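Laccase (Botrytis aclada, PDB 3SQR) couples the one-electron oxidation of phenolic substrates to the reduction of dioxygen to water at copper centres, probably serving lignin breakdown and detoxification. Local coordinates at residues N107-T113 and T152-Q158; I272-F276 and N329-S335; Y298-L304 and R365-E371. All coordinates share one frame; numbering follows the deposited sequence.

Contact 1: residues N107-T113 and T152-Q158; sequences NLIIHVT and TLTYKFQ
Leu108 meets Phe157, and Ile110 meets Tyr155, as hydrogen-bonded pairs of two antiparallel strands in a mixed beta sheet of the first cupredoxin-like domain, with 152-158 at its edge. Ile110 N donates to Tyr155 O, 2.8 Å away, at an N-H...O angle of 170°. On the face carrying Leu108, Ile110 and Val112 the contact is apolar. Leu108 CD1 lies 3.7 Å from Phe157 CE2; with its CG between backbone N and carbonyl carbon (chi1 54°), the Phe157 ring turns back toward strand 107-113, Leu108 CB lying over one face and Ile110 CD1 near CZ. Val112 CG2 touches the Tyr155 ring at CD1, 3.7 Å away. On the other, more polar and partly exposed face, His111 ND1 bonds to Thr154 OG1 at 2.8 Å. Further out, this histidine stacks on Trp71 and bonds through NE2 to Glu69, which steadies the ring. Trp125 meets both aromatic rings, and Tyr155 OH is held by Gln144 and the amide of Ile123, the Tyr155 side chain being about 7 Å from that of His124, a likely type 2 copper ligand. At the end of the pairing the hydroxyls of Thr113 and Thr152 share a hydrogen bond, OG1 to OG1, of 2.6 Å.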
loop_
_atom_site.group_PDB
_atom_site.type_symbol
_atom_site.label_atom_id
_atom_site.label_comp_id
_atom_site.label_asym_id
_atom_site.label_seq_id
_atom_site.Cartn_x
_atom_site.Cartn_y
_atom_site.Cartn_z
ATOM N N ASN A 107 -13.497 6.873 -15.028
ATOM C CA ASN A 107 -12.545 6.045 -15.794
ATOM C C ASN A 107 -11.289 6.826 -15.836
ATOM O O ASN A 107 -11.345 7.988 -16.196
ATOM C CB ASN A 107 -13.117 5.759 -17.176
ATOM C CG ASN A 107 -14.341 4.872 -17.089
ATOM O OD1 ASN A 107 -14.294 3.812 -16.516
ATOM N ND2 ASN A 107 -15.467 5.326 -17.645
ATOM N N LEU A 108 -10.177 6.189 -15.440
ATOM C CA LEU A 108 -8.857 6.782 -15.440
ATOM C C LEU A 108 -8.109 6.277 -16.658
ATOM O O LEU A 108 -8.126 5.084 -16.948
ATOM C CB LEU A 108 -8.096 6.456 -14.170
ATOM C CG LEU A 108 -8.853 6.789 -12.873
ATOM C CD1 LEU A 108 -7.886 6.699 -11.653
ATOM C CD2 LEU A 108 -9.618 8.140 -12.926
ATOM N N ILE A 109 -7.440 7.186 -17.327
ATOM C CA ILE A 109 -6.455 6.892 -18.366
ATOM C C ILE A 109 -5.144 7.497 -17.900
ATOM O O ILE A 109 -5.046 8.727 -17.791
ATOM C CB ILE A 109 -6.882 7.522 -19.669
ATOM C CG1 ILE A 109 -8.254 6.986 -20.070
ATOM C CG2 ILE A 109 -5.841 7.210 -20.751
ATOM C CD1 ILE A 109 -8.800 7.655 -21.305
ATOM N N ILE A 110 -4.165 6.660 -17.583
ATOM C CA ILE A 110 -2.925 7.161 -17.025
ATOM C C ILE A 110 -1.776 6.704 -17.909
ATOM O O ILE A 110 -1.421 5.560 -17.913
ATOM C CB ILE A 110 -2.695 6.708 -15.616
ATOM C CG1 ILE A 110 -3.970 6.993 -14.777
ATOM C CG2 ILE A 110 -1.366 7.339 -15.065
ATOM C CD1 ILE A 110 -4.078 6.241 -13.465
ATOM N N HIS A 111 -1.261 7.635 -18.688
ATOM C CA HIS A 111 -0.125 7.394 -19.569
ATOM C C HIS A 111 1.146 7.442 -18.795
ATOM O O HIS A 111 1.509 8.518 -18.304
ATOM C CB HIS A 111 -0.047 8.431 -20.684
ATOM C CG HIS A 111 -1.348 8.673 -21.378
ATOM N ND1 HIS A 111 -1.785 7.887 -22.423
ATOM C CD2 HIS A 111 -2.290 9.627 -21.205
ATOM C CE1 HIS A 111 -2.961 8.328 -22.838
ATOM N NE2 HIS A 111 -3.284 9.395 -22.131
ATOM N N VAL A 112 1.811 6.291 -18.646
ATOM C CA VAL A 112 3.005 6.191 -17.829
ATOM C C VAL A 112 4.178 5.990 -18.744
ATOM O O VAL A 112 4.328 4.920 -19.352
ATOM C CB VAL A 112 2.969 5.067 -16.814
ATOM C CG1 VAL A 112 4.255 5.029 -16.020
ATOM C CG2 VAL A 112 1.753 5.321 -15.808
ATOM N N THR A 113 5.048 6.984 -18.754
ATOM C CA THR A 113 6.293 6.897 -19.556
ATOM C C THR A 113 7.460 6.677 -18.655
ATOM O O THR A 113 7.646 7.394 -17.649
ATOM C CB THR A 113 6.507 8.196 -20.366
ATOM O OG1 THR A 113 5.374 8.445 -21.244
ATOM C CG2 THR A 113 7.859 8.113 -21.154
ATOM N N THR A 152 6.161 3.859 -23.073
ATOM C CA THR A 152 4.943 4.304 -22.428
ATOM C C THR A 152 3.917 3.178 -22.372
ATOM O O THR A 152 3.720 2.448 -23.363
ATOM C CB THR A 152 4.360 5.552 -23.121
ATOM O OG1 THR A 152 5.355 6.591 -23.072
ATOM C CG2 THR A 152 3.014 6.004 -22.415
ATOM N N LEU A 153 3.230 3.078 -21.221
ATOM C CA LEU A 153 2.123 2.187 -21.085
ATOM C C LEU A 153 1.013 3.015 -20.546
ATOM O O LEU A 153 1.223 3.649 -19.538
ATOM C CB LEU A 153 2.413 1.081 -20.099
ATOM C CG LEU A 153 1.276 0.102 -19.869
ATOM C CD1 LEU A 153 0.585 -0.498 -21.154
ATOM C CD2 LEU A 153 1.793 -0.988 -18.892
ATOM N N THR A 154 -0.131 2.935 -21.219
ATOM C CA THR A 154 -1.359 3.640 -20.768
ATOM C C THR A 154 -2.233 2.690 -19.962
ATOM O O THR A 154 -2.838 1.775 -20.478
ATOM C CB THR A 154 -2.108 4.237 -21.946
ATOM O OG1 THR A 154 -1.219 5.141 -22.634
ATOM C CG2 THR A 154 -3.409 5.005 -21.450
ATOM N N TYR A 155 -2.346 2.973 -18.674
ATOM C CA TYR A 155 -3.194 2.197 -17.803
ATOM C C TYR A 155 -4.595 2.758 -17.895
ATOM O O TYR A 155 -4.785 3.960 -17.912
ATOM C CB TYR A 155 -2.674 2.252 -16.380
ATOM C CG TYR A 155 -1.310 1.589 -16.156
ATOM C CD1 TYR A 155 -0.097 2.226 -16.454
ATOM C CD2 TYR A 155 -1.234 0.319 -15.654
ATOM C CE1 TYR A 155 1.117 1.637 -16.220
ATOM C CE2 TYR A 155 -0.052 -0.266 -15.414
ATOM C CZ TYR A 155 1.139 0.353 -15.697
ATOM O OH TYR A 155 2.335 -0.289 -15.409
ATOM N N LYS A 156 -5.551 1.861 -18.015
ATOM C CA LYS A 156 -6.943 2.213 -18.040
ATOM C C LYS A 156 -7.735 1.415 -17.093
ATOM O O LYS A 156 -7.757 0.183 -17.199
ATOM C CB LYS A 156 -7.472 2.030 -19.486
ATOM C CG LYS A 156 -6.821 2.983 -20.492
ATOM C CD LYS A 156 -7.517 2.814 -21.897
ATOM C CE LYS A 156 -6.893 3.709 -22.983
ATOM N NZ LYS A 156 -7.916 3.991 -24.116
ATOM N N PHE A 157 -8.508 2.070 -16.190
ATOM C CA PHE A 157 -9.318 1.357 -15.322
ATOM C C PHE A 157 -10.364 2.272 -14.772
ATOM O O PHE A 157 -10.185 3.486 -14.827
ATOM C CB PHE A 157 -8.557 0.662 -14.189
ATOM C CG PHE A 157 -7.683 1.563 -13.392
ATOM C CD1 PHE A 157 -6.382 1.793 -13.778
ATOM C CD2 PHE A 157 -8.152 2.216 -12.260
ATOM C CE1 PHE A 157 -5.528 2.601 -13.037
ATOM C CE2 PHE A 157 -7.273 3.051 -11.528
ATOM C CZ PHE A 157 -5.941 3.207 -11.930
ATOM N N GLN A 158 -11.473 1.679 -14.399
ATOM C CA GLN A 158 -12.483 2.386 -13.644
ATOM C C GLN A 158 -12.222 2.316 -12.174
ATOM O O GLN A 158 -11.850 1.265 -11.613
ATOM C CB GLN A 158 -13.903 1.844 -13.920
ATOM C CG GLN A 158 -14.999 2.713 -13.421
ATOM C CD GLN A 158 -16.356 2.245 -13.893
ATOM O OE1 GLN A 158 -16.539 1.045 -14.141
ATOM N NE2 GLN A 158 -17.338 3.186 -13.986
#

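Contact 2: residues I272-F276 and N329-S335; sequences IDSHF and NWGTTCS
Trp330 reaches from its own loop toward residues 273-276, and several atoms of its side chain meet different neighbours. CB starts out pointing away from them, but with CG anti to the backbone N (chi1 178°) the indole turns back toward that loop. On the benzo side, CE3 approaches Phe276 CE1 at 3.8 Å in an offset edge-to-face pair, the edge of Trp330 toward the face of Phe276 with the planes 87° apart. Further round the six-membered ring, CH2 lies 3.5 Å from the carbonyl oxygen of Asp273. NE1 turns back to its own segment and donates to Ser335 O, which lies near the ring plane. The two loops follow strands 262-269 and 323-327 of the second cupredoxin-like domain, and the 272-276 loop packs against helix 529-533, so that Asp273 comes within about 7 Å, side chain to metal, of the type 1 copper. Beside the indole the backbones are tied directly: Gly331 N donates to His275 O at 2.8 Å, nearly straight at 170°. Ser335 OG donates to Asp273 O at 2.6 Å, from above the carbonyl plane, and also takes hydrogens from two waters. One of these waters also donates to Asp273 OD1; the other accepts from His275 N and donates to Gly331 O. Cys334 SG, disulfide-bonded to Cys368, rests 3.6 Å from His275 CB.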
loop_
_atom_site.group_PDB
_atom_site.type_symbol
_atom_site.label_atom_id
_atom_site.label_comp_id
_atom_site.label_asym_id
_atom_site.label_seq_id
_atom_site.Cartn_x
_atom_site.Cartn_y
_atom_site.Cartn_z
ATOM N N ILE A 272 9.491 1.617 3.378
ATOM C CA ILE A 272 10.167 0.387 2.919
ATOM C C ILE A 272 10.006 -0.664 4.000
ATOM O O ILE A 272 9.724 -1.819 3.743
ATOM C CB ILE A 272 11.687 0.720 2.725
ATOM C CG1 ILE A 272 11.865 1.616 1.524
ATOM C CG2 ILE A 272 12.573 -0.528 2.603
ATOM C CD1 ILE A 272 13.239 2.308 1.533
ATOM N N ASP A 273 10.206 -0.233 5.228
ATOM C CA ASP A 273 10.100 -1.146 6.386
ATOM C C ASP A 273 9.883 -0.357 7.624
ATOM O O ASP A 273 10.794 -0.169 8.425
ATOM C CB ASP A 273 11.353 -1.981 6.509
ATOM C CG ASP A 273 11.178 -3.188 7.456
ATOM O OD1 ASP A 273 10.181 -3.245 8.179
ATOM O OD2 ASP A 273 12.039 -4.082 7.435
ATOM N N SER A 274 8.645 0.110 7.791
ATOM C CA SER A 274 8.272 1.056 8.826
ATOM C C SER A 274 6.952 0.668 9.368
ATOM O O SER A 274 6.058 0.337 8.588
ATOM C CB SER A 274 8.178 2.498 8.265
ATOM O OG SER A 274 7.414 2.474 7.065
ATOM N N HIS A 275 6.763 0.884 10.656
ATOM C CA HIS A 275 5.466 0.721 11.300
ATOM C C HIS A 275 5.210 1.986 12.064
ATOM O O HIS A 275 6.125 2.515 12.731
ATOM C CB HIS A 275 5.422 -0.459 12.274
ATOM C CG HIS A 275 4.042 -0.858 12.660
ATOM N ND1 HIS A 275 3.325 -0.211 13.643
ATOM C CD2 HIS A 275 3.219 -1.810 12.153
ATOM C CE1 HIS A 275 2.117 -0.759 13.727
ATOM N NE2 HIS A 275 2.045 -1.755 12.870
ATOM N N PHE A 276 3.983 2.432 11.993
ATOM C CA PHE A 276 3.589 3.682 12.632
ATOM C C PHE A 276 2.435 3.464 13.567
ATOM O O PHE A 276 1.641 2.563 13.422
ATOM C CB PHE A 276 3.305 4.833 11.624
ATOM C CG PHE A 276 4.503 5.223 10.806
ATOM C CD1 PHE A 276 5.492 6.043 11.323
ATOM C CD2 PHE A 276 4.657 4.723 9.527
ATOM C CE1 PHE A 276 6.587 6.389 10.600
ATOM C CE2 PHE A 276 5.751 5.057 8.785
ATOM C CZ PHE A 276 6.749 5.889 9.344
ATOM N N ASN A 329 5.107 7.912 15.823
ATOM C CA ASN A 329 5.424 6.777 16.717
ATOM C C ASN A 329 5.938 5.604 15.946
ATOM O O ASN A 329 5.372 4.504 15.967
ATOM C CB ASN A 329 4.219 6.378 17.534
ATOM C CG ASN A 329 3.862 7.387 18.580
ATOM O OD1 ASN A 329 4.725 7.800 19.381
ATOM N ND2 ASN A 329 2.600 7.686 18.693
ATOM N N TRP A 330 7.067 5.808 15.333
ATOM C CA TRP A 330 7.815 4.753 14.702
ATOM C C TRP A 330 7.907 3.556 15.645
ATOM O O TRP A 330 8.386 3.727 16.820
ATOM C CB TRP A 330 9.226 5.210 14.403
ATOM C CG TRP A 330 10.113 4.196 13.793
ATOM C CD1 TRP A 330 10.815 3.205 14.439
ATOM C CD2 TRP A 330 10.278 3.945 12.412
ATOM N NE1 TRP A 330 11.423 2.374 13.539
ATOM C CE2 TRP A 330 11.120 2.816 12.286
ATOM C CE3 TRP A 330 9.841 4.615 11.238
ATOM C CZ2 TRP A 330 11.492 2.307 11.061
ATOM C CZ3 TRP A 330 10.267 4.141 10.034
ATOM C CH2 TRP A 330 11.058 2.976 9.940
ATOM N N GLY A 331 7.493 2.387 15.148
ATOM C CA GLY A 331 7.620 1.123 15.896
ATOM C C GLY A 331 9.044 0.590 15.974
ATOM O O GLY A 331 9.476 -0.156 15.121
ATOM N N THR A 332 9.772 0.952 17.022
ATOM C CA THR A 332 11.192 0.541 17.099
ATOM C C THR A 332 11.336 -0.974 17.296
ATOM O O THR A 332 12.303 -1.565 16.840
ATOM C CB THR A 332 11.891 1.259 18.259
ATOM O OG1 THR A 332 11.108 1.134 19.439
ATOM C CG2 THR A 332 12.057 2.762 17.922
ATOM N N THR A 333 10.350 -1.606 17.904
ATOM C CA THR A 333 10.367 -3.074 17.999
ATOM C C THR A 333 10.069 -3.782 16.669
ATOM O O THR A 333 10.388 -4.952 16.497
ATOM C CB THR A 333 9.408 -3.613 19.052
ATOM O OG1 THR A 333 8.102 -3.175 18.762
ATOM C CG2 THR A 333 9.758 -3.107 20.462
ATOM N N CYS A 334 9.557 -3.026 15.688
ATOM C CA CYS A 334 9.163 -3.608 14.409
ATOM C C CYS A 334 10.316 -3.582 13.406
ATOM O O CYS A 334 10.533 -4.518 12.616
ATOM C CB CYS A 334 7.904 -2.862 13.888
ATOM S SG CYS A 334 6.672 -2.415 15.047
ATOM N N SER A 335 11.016 -2.448 13.376
ATOM C CA SER A 335 12.191 -2.310 12.598
ATOM C C SER A 335 12.989 -1.081 13.113
ATOM O O SER A 335 12.474 -0.228 13.838
ATOM C CB SER A 335 11.855 -2.144 11.127
ATOM O OG SER A 335 11.158 -0.876 10.939
HETATM O O HOH W 1 8.503 -2.050 10.300
HETATM O O HOH W 2 9.117 -5.189 10.414
HETATM O O HOH W 3 8.935 0.229 12.465
HETATM O O HOH W 4 4.407 1.740 15.303
#

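Contact 3: residues Y298-L304 and R365-E371; sequences YTTDTLL and RGTCEDE. With MAN (alpha-D-mannopyranose), chain L.
Leu304 fills the tight part of this contact, its side chain enclosed by loop 365-371. CB lies 3.3 Å from Glu369 O, CD2 faces Thr367, and CD1 sits over the centre of one face of the Arg365 guanidinium, 3.6 Å from NH1. Next to it, several donors grip the Glu371 carboxylate. Leu304 N donates to OE2 at 2.9 Å, on the anti side and tilted out of the carboxylate plane, and the OE2 syn lone pair takes Arg365 NH2 in a 2.8 Å salt bridge. Tyr298 OH donates to Glu371 OE1 at 2.6 Å, with ring and carboxylate planes only 14° apart. A bend at chi2 (-68°) folds Glu371 back to these donors, an arrangement that probably favours the ionised carboxylate. Arg365 NH2 also donates to Thr302 OG1, while its NE forms a salt bridge with Glu277, which also accepts from Thr302 OG1. Arg365 itself lies at the exposed rim, its guanidinium reaching in to these partners. The outer side is looser, made by a water bridging Thr300 OG1 and Glu371 OE1 and by a mannose of an attached glycan, whose C1 comes to 3.6 Å from Tyr298 CD2. Within the second cupredoxin-like domain, segment 298-304 leaves strand 293-300, the edge of one sheet, and enters 303-305, the edge of another. Loop 365-371 lies along this crossing, with Leu303 turned toward strands 285-290 and 310-316.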
loop_
_atom_site.group_PDB
_atom_site.type_symbol
_atom_site.label_atom_id
_atom_site.label_comp_id
_atom_site.label_asym_id
_atom_site.label_seq_id
_atom_site.Cartn_x
_atom_site.Cartn_y
_atom_site.Cartn_z
ATOM N N TYR A 298 -15.013 4.868 14.975
ATOM C CA TYR A 298 -14.572 4.665 16.322
ATOM C C TYR A 298 -13.483 5.672 16.641
ATOM O O TYR A 298 -12.820 6.246 15.749
ATOM C CB TYR A 298 -14.134 3.240 16.596
ATOM C CG TYR A 298 -12.742 2.876 16.073
ATOM C CD1 TYR A 298 -12.573 2.474 14.768
ATOM C CD2 TYR A 298 -11.639 2.933 16.897
ATOM C CE1 TYR A 298 -11.329 2.115 14.300
ATOM C CE2 TYR A 298 -10.370 2.571 16.436
ATOM C CZ TYR A 298 -10.259 2.134 15.110
ATOM O OH TYR A 298 -9.056 1.762 14.595
ATOM N N THR A 299 -13.353 5.969 17.926
ATOM C CA THR A 299 -12.372 6.955 18.345
ATOM C C THR A 299 -11.178 6.269 18.970
ATOM O O THR A 299 -11.264 5.221 19.625
ATOM C CB THR A 299 -12.990 7.986 19.316
ATOM O OG1 THR A 299 -13.621 7.291 20.387
ATOM C CG2 THR A 299 -13.986 8.846 18.614
ATOM N N THR A 300 -10.019 6.852 18.721
ATOM C CA THR A 300 -8.794 6.323 19.218
ATOM C C THR A 300 -7.825 7.484 19.394
ATOM O O THR A 300 -7.911 8.472 18.673
ATOM C CB THR A 300 -8.212 5.220 18.266
ATOM O OG1 THR A 300 -7.135 4.601 18.935
ATOM C CG2 THR A 300 -7.753 5.860 16.881
ATOM N N ASP A 301 -6.916 7.359 20.350
ATOM C CA ASP A 301 -5.854 8.353 20.535
ATOM C C ASP A 301 -4.641 8.115 19.652
ATOM O O ASP A 301 -3.849 9.040 19.414
ATOM C CB ASP A 301 -5.365 8.345 22.001
ATOM C CG ASP A 301 -6.389 8.907 22.958
ATOM O OD1 ASP A 301 -7.077 9.899 22.608
ATOM O OD2 ASP A 301 -6.485 8.330 24.064
ATOM N N THR A 302 -4.461 6.866 19.257
ATOM C CA THR A 302 -3.321 6.499 18.411
ATOM C C THR A 302 -3.818 5.492 17.395
ATOM O O THR A 302 -4.857 4.872 17.590
ATOM C CB THR A 302 -2.129 5.956 19.167
ATOM O OG1 THR A 302 -2.343 4.597 19.488
ATOM C CG2 THR A 302 -1.840 6.752 20.442
ATOM N N LEU A 303 -3.076 5.316 16.312
ATOM C CA LEU A 303 -3.618 4.505 15.193
ATOM C C LEU A 303 -2.452 3.719 14.575
ATOM O O LEU A 303 -1.513 4.323 13.967
ATOM C CB LEU A 303 -4.237 5.461 14.198
ATOM C CG LEU A 303 -4.939 4.924 12.947
ATOM C CD1 LEU A 303 -5.861 3.781 13.281
ATOM C CD2 LEU A 303 -5.661 6.026 12.204
ATOM N N LEU A 304 -2.501 2.403 14.768
ATOM C CA LEU A 304 -1.493 1.483 14.316
ATOM C C LEU A 304 -1.664 1.359 12.809
ATOM O O LEU A 304 -2.777 1.147 12.354
ATOM C CB LEU A 304 -1.621 0.129 14.978
ATOM C CG LEU A 304 -1.316 0.095 16.494
ATOM C CD1 LEU A 304 -1.931 -1.179 17.132
ATOM C CD2 LEU A 304 0.172 0.145 16.683
ATOM N N ARG A 365 0.767 2.296 22.306
ATOM C CA ARG A 365 0.759 0.869 22.542
ATOM C C ARG A 365 2.135 0.259 22.282
ATOM O O ARG A 365 2.556 -0.616 23.016
ATOM C CB ARG A 365 -0.327 0.199 21.699
ATOM C CG ARG A 365 -1.682 0.430 22.207
ATOM C CD ARG A 365 -2.752 0.107 21.170
ATOM N NE ARG A 365 -2.818 1.189 20.195
ATOM C CZ ARG A 365 -3.743 1.238 19.244
ATOM N NH1 ARG A 365 -4.612 0.246 19.124
ATOM N NH2 ARG A 365 -3.808 2.267 18.438
ATOM N N GLY A 366 2.841 0.746 21.246
ATOM C CA GLY A 366 4.216 0.412 20.966
ATOM C C GLY A 366 4.392 -0.959 20.350
ATOM O O GLY A 366 5.498 -1.504 20.303
ATOM N N THR A 367 3.293 -1.502 19.817
ATOM C CA THR A 367 3.345 -2.778 19.136
ATOM C C THR A 367 3.443 -2.647 17.625
ATOM O O THR A 367 3.404 -1.543 17.070
ATOM C CB THR A 367 2.049 -3.565 19.435
ATOM O OG1 THR A 367 0.962 -2.890 18.780
ATOM C CG2 THR A 367 1.759 -3.621 20.980
ATOM N N CYS A 368 3.566 -3.796 16.977
ATOM C CA CYS A 368 3.594 -3.886 15.492
ATOM C C CYS A 368 2.284 -4.429 14.965
ATOM O O CYS A 368 2.202 -4.827 13.821
ATOM C CB CYS A 368 4.766 -4.715 15.009
ATOM S SG CYS A 368 6.299 -4.254 15.830
ATOM N N GLU A 369 1.277 -4.429 15.818
ATOM C CA GLU A 369 -0.043 -4.923 15.453
ATOM C C GLU A 369 -0.740 -4.001 14.482
ATOM O O GLU A 369 -0.358 -2.808 14.294
ATOM C CB GLU A 369 -0.909 -5.091 16.708
ATOM C CG GLU A 369 -0.234 -6.026 17.661
ATOM C CD GLU A 369 -1.101 -6.462 18.800
ATOM O OE1 GLU A 369 -2.325 -6.219 18.802
ATOM O OE2 GLU A 369 -0.497 -7.008 19.732
ATOM N N ASP A 370 -1.827 -4.526 13.932
ATOM C CA ASP A 370 -2.793 -3.682 13.291
ATOM C C ASP A 370 -3.747 -3.166 14.375
ATOM O O ASP A 370 -3.699 -3.622 15.557
ATOM C CB ASP A 370 -3.632 -4.434 12.251
ATOM C CG ASP A 370 -2.847 -4.821 10.990
ATOM O OD1 ASP A 370 -1.724 -4.333 10.768
ATOM O OD2 ASP A 370 -3.428 -5.556 10.149
ATOM N N GLU A 371 -4.641 -2.270 13.964
ATOM C CA GLU A 371 -5.772 -1.903 14.830
ATOM C C GLU A 371 -6.541 -3.153 15.212
ATOM O O GLU A 371 -6.590 -4.133 14.467
ATOM C CB GLU A 371 -6.677 -0.852 14.194
ATOM C CG GLU A 371 -6.106 0.534 14.206
ATOM C CD GLU A 371 -6.014 1.079 15.596
ATOM O OE1 GLU A 371 -7.066 1.242 16.208
ATOM O OE2 GLU A 371 -4.892 1.339 16.072
HETATM C C1 MAN L . -11.790 -0.317 18.533
HETATM C C2 MAN L . -10.901 0.129 19.687
HETATM C C3 MAN L . -10.563 -1.029 20.615
HETATM C C4 MAN L . -11.855 -1.708 21.076
HETATM C C5 MAN L . -12.666 -2.131 19.843
HETATM C C6 MAN L . -14.009 -2.743 20.262
HETATM O O2 MAN L . -11.567 1.189 20.362
HETATM O O3 MAN L . -9.728 -0.555 21.675
HETATM O O4 MAN L . -11.529 -2.855 21.803
HETATM O O5 MAN L . -12.939 -1.007 19.011
HETATM O O6 MAN L . -14.742 -1.723 20.953
HETATM O O HOH W 5 -7.320 1.804 18.742
HETATM O O HOH W 6 -3.685 -1.190 11.331
#

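Contact 1 stands apart, its centre about 33 and 36 Å from those of contacts 2 and 3 and on the other side of the chain's centre. It is regular strand pairing with two unlike faces. By contrast, contact 2 joins two loops, and contact 3 a loop and two edge-strand ends. These two touch: the Cys334-Cys368 disulfide ties 329-335 to 365-371, and His275 NE2 makes a weak hydrogen bond to Glu369 O. Their segments alternate along the sequence. Contact 2 is the most buried and relies on an indole, backbone carbonyls and bridging waters near the type 1 copper; contact 3, nearer the surface, depends on a shared carboxylate and an exposed arginine.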